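PDB 3C9H: ABC transporter, substrate binding protein from Agrobacterium tumefaciens, which probably captures a solute in the periplasm and hands it to an ABC transporter for import, and binds a magnesium ion in the crystal. Local coordinates for residues Q290-A294 against R295-I299; I299-S303 against P304-G308; G265-P268 against E269-N273. All blocks are in the same frame, centred on the assembly; numbering follows the deposited sequence.

Interaction 1 (Q290-A294 against R295-I299)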
# COMPACT_ATOMS: atom_id res chain seq x y z
N GLN A 290 -8.40 -12.90 6.66
CA GLN A 290 -8.03 -12.89 5.24
C GLN A 290 -9.23 -13.00 4.30
O GLN A 290 -9.19 -12.46 3.19
CB GLN A 290 -7.01 -14.00 4.96
CG GLN A 290 -5.64 -13.77 5.62
CD GLN A 290 -4.65 -12.96 4.78
OE1 GLN A 290 -4.06 -11.98 5.28
NE2 GLN A 290 -4.46 -13.35 3.53
N THR A 291 -10.29 -13.68 4.73
CA THR A 291 -11.53 -13.75 3.94
C THR A 291 -12.28 -12.40 3.91
O THR A 291 -12.85 -12.03 2.88
CB THR A 291 -12.46 -14.91 4.41
OG1 THR A 291 -11.75 -16.14 4.34
CG2 THR A 291 -13.71 -15.02 3.53
N ILE A 292 -12.27 -11.68 5.03
CA ILE A 292 -12.84 -10.31 5.07
C ILE A 292 -12.12 -9.40 4.09
O ILE A 292 -12.77 -8.70 3.31
CB ILE A 292 -12.81 -9.69 6.49
CG1 ILE A 292 -13.72 -10.48 7.44
CG2 ILE A 292 -13.23 -8.20 6.43
CD1 ILE A 292 -13.46 -10.21 8.96
N MET A 293 -10.80 -9.41 4.11
CA MET A 293 -10.00 -8.65 3.10
C MET A 293 -10.40 -8.98 1.64
O MET A 293 -10.77 -8.11 0.85
CB MET A 293 -8.53 -9.02 3.21
CG MET A 293 -7.70 -8.33 4.26
SD MET A 293 -6.04 -9.13 4.27
CE MET A 293 -5.51 -8.64 5.90
N ALA A 294 -10.31 -10.26 1.31
CA ALA A 294 -10.59 -10.74 -0.03
C ALA A 294 -12.02 -10.47 -0.48
O ALA A 294 -12.25 -10.07 -1.62
CB ALA A 294 -10.30 -12.22 -0.13
N ARG A 295 -12.98 -10.72 0.41
CA ARG A 295 -14.39 -10.72 0.03
C ARG A 295 -15.09 -9.40 0.29
O ARG A 295 -16.11 -9.11 -0.35
CB ARG A 295 -15.14 -11.83 0.76
CG ARG A 295 -14.50 -13.18 0.61
CD ARG A 295 -15.03 -14.03 -0.54
NE ARG A 295 -14.68 -15.43 -0.29
CZ ARG A 295 -13.46 -15.97 -0.45
NH1 ARG A 295 -12.44 -15.25 -0.92
NH2 ARG A 295 -13.28 -17.26 -0.16
N GLN A 296 -14.56 -8.61 1.23
CA GLN A 296 -15.20 -7.35 1.59
C GLN A 296 -14.43 -6.13 1.14
O GLN A 296 -15.05 -5.17 0.67
CB GLN A 296 -15.47 -7.27 3.09
CG GLN A 296 -16.60 -8.19 3.52
CD GLN A 296 -16.93 -8.08 5.01
OE1 GLN A 296 -17.05 -6.99 5.56
NE2 GLN A 296 -17.09 -9.23 5.65
N LEU A 297 -13.10 -6.15 1.24
CA LEU A 297 -12.30 -4.94 1.04
C LEU A 297 -11.61 -4.88 -0.31
O LEU A 297 -10.84 -3.96 -0.57
CB LEU A 297 -11.25 -4.80 2.17
CG LEU A 297 -11.64 -5.12 3.62
CD1 LEU A 297 -10.49 -4.83 4.57
CD2 LEU A 297 -12.90 -4.36 4.01
N GLN A 298 -11.83 -5.87 -1.18
CA GLN A 298 -11.14 -5.92 -2.47
C GLN A 298 -9.62 -5.88 -2.30
O GLN A 298 -8.90 -5.34 -3.13
CB GLN A 298 -11.58 -4.74 -3.36
CG GLN A 298 -13.04 -4.75 -3.75
CD GLN A 298 -13.25 -5.55 -5.00
OE1 GLN A 298 -12.73 -6.66 -5.15
NE2 GLN A 298 -14.02 -4.99 -5.92
N ILE A 299 -9.13 -6.47 -1.20
CA ILE A 299 -7.71 -6.57 -0.94
C ILE A 299 -7.34 -8.07 -1.05
O ILE A 299 -7.79 -8.88 -0.22
CB ILE A 299 -7.38 -6.05 0.44
CG1 ILE A 299 -7.71 -4.55 0.51
CG2 ILE A 299 -5.90 -6.35 0.76
CD1 ILE A 299 -7.46 -3.93 1.88
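Arg295 folds back over Thr291, one turn earlier in helix 287-296: its CG lies 3.5 Å from Thr291 CG2, and the same methyl sits over one face of the guanidinium group, displaced toward its rim. A bend at chi2 (-94°) turns the arginine chain back along the helix instead of letting it run outward, and NH1 passes 3.8 Å from Ala294 CB. Ile292 and Gln296 instead lie alongside each other and point the same way, Ile292 CG2 meeting the amide carbon CD of Gln296 at 4.0 Å.

Beneath these side chains the backbone shows how the helix finishes. Arg295 N still donates to Thr291 O in the regular i to i+4 pattern, but Ile292 O is shared by Gln296 N (2.7 Å) and Leu297 N (3.3 Å). Met293 O also has two donors, Leu297 N at 3.1 Å and Ile299 N at 3.1 Å, which approach from opposite faces of its carbonyl plane; the Ile299 bond is the straighter, at 165°. The second donor is brought there by Gln298, whose positive phi (56°) reverses the chain as it leaves the helix and sets Ile299 CB 4.2 Å from Met293 CB.

Farther out, Thr291 OG1 is hydrogen-bonded to Lys287 O. Met293 packs on Met50 of helix 44-57 and Phe284 of helix 274-285, Leu297 reaches Pro49, and Ile299 touches Ser237 of helix 236-245, so this helix end lies among three other helices.

Interaction 2 (I299-S303 against P304-G308)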
# COMPACT_ATOMS: atom_id res chain seq x y z
N ILE A 299 -9.13 -6.47 -1.20
CA ILE A 299 -7.71 -6.57 -0.94
C ILE A 299 -7.34 -8.07 -1.05
O ILE A 299 -7.79 -8.88 -0.22
CB ILE A 299 -7.38 -6.05 0.44
CG1 ILE A 299 -7.71 -4.55 0.51
CG2 ILE A 299 -5.90 -6.35 0.76
CD1 ILE A 299 -7.46 -3.93 1.88
N PRO A 300 -6.63 -8.45 -2.12
CA PRO A 300 -6.35 -9.87 -2.28
C PRO A 300 -5.49 -10.50 -1.17
O PRO A 300 -4.53 -9.88 -0.67
CB PRO A 300 -5.67 -9.93 -3.66
CG PRO A 300 -6.18 -8.68 -4.38
CD PRO A 300 -6.19 -7.66 -3.29
N ALA A 301 -5.90 -11.69 -0.77
CA ALA A 301 -5.35 -12.41 0.38
C ALA A 301 -4.06 -13.17 0.03
O ALA A 301 -3.86 -13.58 -1.13
CB ALA A 301 -6.41 -13.40 0.93
N VAL A 302 -3.22 -13.33 1.03
CA VAL A 302 -1.99 -14.13 0.96
C VAL A 302 -2.14 -15.51 1.66
O VAL A 302 -1.36 -16.43 1.38
CB VAL A 302 -0.81 -13.32 1.58
CG1 VAL A 302 0.44 -14.17 1.79
CG2 VAL A 302 -0.48 -12.13 0.69
N SER A 303 -3.13 -15.69 2.53
CA SER A 303 -3.24 -16.92 3.33
C SER A 303 -3.42 -18.13 2.43
O SER A 303 -4.27 -18.11 1.55
CB SER A 303 -4.42 -16.89 4.30
OG SER A 303 -4.68 -18.23 4.75
N PRO A 304 -2.66 -19.22 2.69
CA PRO A 304 -2.86 -20.42 1.89
C PRO A 304 -4.22 -21.10 2.18
O PRO A 304 -4.62 -22.02 1.47
CB PRO A 304 -1.67 -21.31 2.28
CG PRO A 304 -1.28 -20.88 3.65
CD PRO A 304 -1.63 -19.41 3.74
N GLU A 305 -4.92 -20.64 3.22
CA GLU A 305 -6.26 -21.13 3.54
C GLU A 305 -7.41 -20.46 2.79
O GLU A 305 -8.55 -20.90 2.92
CB GLU A 305 -6.52 -20.94 5.02
CG GLU A 305 -5.55 -21.66 5.91
CD GLU A 305 -5.97 -21.55 7.36
OE1 GLU A 305 -5.85 -20.44 7.96
OE2 GLU A 305 -6.47 -22.57 7.88
N VAL A 306 -7.14 -19.40 2.04
CA VAL A 306 -8.20 -18.66 1.35
C VAL A 306 -8.16 -18.91 -0.17
O VAL A 306 -7.12 -18.78 -0.81
CB VAL A 306 -8.15 -17.15 1.73
CG1 VAL A 306 -9.26 -16.34 1.03
CG2 VAL A 306 -8.24 -17.00 3.26
N ALA A 307 -9.32 -19.30 -0.72
CA ALA A 307 -9.48 -19.60 -2.16
C ALA A 307 -10.33 -18.53 -2.80
O ALA A 307 -11.06 -17.82 -2.12
CB ALA A 307 -10.15 -20.97 -2.35
N GLY A 308 -10.21 -18.39 -4.12
CA GLY A 308 -11.05 -17.46 -4.88
C GLY A 308 -10.23 -16.51 -5.72
O GLY A 308 -9.01 -16.64 -5.79
O HOH W 1 -4.97 -16.57 -0.44
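Ser303 carries its OG anti to the backbone N (chi1 164°), beside its own carbonyl carbon, where the hydroxyl accepts from Glu305 N at 2.9 Å with an N-H...O angle of 149°. Glu305 CB stands 3.3 Å from the same hydroxyl, Ser303 OG. The backbone contributes a second bond: Val306 N donates to Ser303 O at 3.2 Å, nearly straight at 170°, although the donor stands well above the carbonyl plane. Ser303 to Val306 is thus a type I beta turn with Pro304 and Glu305 at its corners, and the serine hydroxyl bonded to the amide two residues on makes an ST turn at the same place. A water lies 2.6 Å from Ser303 O and 3.1 Å from Val306 O, placed to bridge them, though it has more acceptors near it than protons to give. The two branches of Val306 part: CG2 lies 4.0 Å from Ser303 CB, while CG1 makes the apolar contact with Ala301 CB at 4.1 Å. Ala301, Ser303 and Val306 all touch Gln290 of helix 287-296, and Ala301 is joined by backbone hydrogen bonds to Asn310 and Ala312 as the loop runs on toward helix 312-319.

Interaction 3 (G265-P268 against E269-N273)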
# COMPACT_ATOMS: atom_id res chain seq x y z
N GLY A 265 2.81 -6.39 8.28
CA GLY A 265 2.50 -6.25 9.67
C GLY A 265 3.62 -6.75 10.56
O GLY A 265 4.27 -7.74 10.27
N LEU A 266 3.83 -6.04 11.65
CA LEU A 266 4.83 -6.41 12.69
C LEU A 266 4.41 -5.80 14.03
O LEU A 266 3.62 -4.88 14.06
CB LEU A 266 6.23 -5.94 12.30
CG LEU A 266 6.49 -4.44 12.13
CD1 LEU A 266 6.71 -3.77 13.49
CD2 LEU A 266 7.70 -4.15 11.16
N VAL A 267 4.92 -6.38 15.12
CA VAL A 267 4.73 -5.91 16.47
C VAL A 267 6.01 -5.21 16.87
O VAL A 267 7.07 -5.85 16.87
CB VAL A 267 4.48 -7.08 17.45
CG1 VAL A 267 4.48 -6.59 18.90
CG2 VAL A 267 3.18 -7.80 17.08
N PRO A 268 5.94 -3.91 17.15
CA PRO A 268 7.09 -3.16 17.61
C PRO A 268 7.70 -3.71 18.92
O PRO A 268 7.00 -4.19 19.81
CB PRO A 268 6.52 -1.74 17.81
CG PRO A 268 5.34 -1.66 16.84
CD PRO A 268 4.75 -3.04 17.00
N GLU A 269 9.02 -3.66 19.00
CA GLU A 269 9.77 -4.00 20.20
C GLU A 269 9.27 -3.25 21.44
O GLU A 269 9.20 -3.83 22.54
CB GLU A 269 11.25 -3.67 19.96
CG GLU A 269 12.17 -4.15 21.05
CD GLU A 269 12.37 -3.14 22.16
OE1 GLU A 269 11.98 -1.95 21.98
OE2 GLU A 269 12.95 -3.52 23.21
N ALA A 270 8.88 -1.97 21.26
CA ALA A 270 8.46 -1.10 22.37
C ALA A 270 6.94 -1.02 22.55
O ALA A 270 6.41 -0.11 23.21
CB ALA A 270 9.01 0.28 22.17
N ALA A 271 6.23 -1.98 21.99
CA ALA A 271 4.80 -2.12 22.20
C ALA A 271 4.49 -2.10 23.69
O ALA A 271 5.19 -2.75 24.47
CB ALA A 271 4.30 -3.42 21.59
N ALA A 272 3.44 -1.37 24.07
CA ALA A 272 2.97 -1.39 25.44
C ALA A 272 2.25 -2.71 25.70
O ALA A 272 2.30 -3.26 26.80
CB ALA A 272 2.06 -0.21 25.70
N ASN A 273 1.57 -3.22 24.68
CA ASN A 273 0.83 -4.46 24.78
C ASN A 273 1.13 -5.40 23.62
O ASN A 273 0.29 -5.60 22.76
CB ASN A 273 -0.67 -4.14 24.88
CG ASN A 273 -1.08 -3.73 26.29
OD1 ASN A 273 -1.29 -4.60 27.14
ND2 ASN A 273 -1.18 -2.44 26.54
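Val267 and Ala271 meet methyl to methyl, CG1 to CB at 4.2 Å, on the packed side of a reversal that takes the chain out of strand 258-268. The valine has CG1 anti to its backbone N (chi1 172°), which sends that branch toward the alanine. Ala271 CB is also close to the carbonyl it faces, 3.3 Å from Pro268 O. That oxygen accepts from Ala271 N at 3.2 Å, closing a type I beta turn from Pro268 to Ala271; the N-H...O angle is 160°, but the donor lies 69° out of the carbonyl plane. Gln109 NE2 is a further donor to Pro268 O.

The solvent side is looser. Glu269, at the first corner, is exposed and points away from 265-268, adding little to the contact; its chain, bent at chi2, curls back so that OE1 comes 3.2 Å from Ala270 N. Ala270, at the second corner, is buried and touches Thr81 and Thr87, but also points away.

Pro268 rests on Ile77 of helix 70-82, Val267 on Gln109 of strand 108-109, and Asn273 N bonds to Asp89 OD1 just before helix 274-285, so the turn and the two residues after it link the strand to that helix.

Interactions 1 and 2 form one continuous run sharing Ile299, with centres about 8 Å apart. Beyond that shared residue, a weak hydrogen bond, 3.0 Å, joins Arg295 NH2 to Ala307 O, and the Gln290 side chain packs against the 301-303 part of the loop. Interaction 3 comes earlier in the chain, its centre about 25 Å from each of the others and its nearest atoms about 9 and 10 Å away from interactions 1 and 2. Helix 274-285 follows interaction 3 in the chain, and interaction 1 packs on its Phe283 and Phe284. Ile299, common to interactions 1 and 2, is the approach to the magnesium site of Ser41 and Asp43, its side chain about 10 Å from the ion.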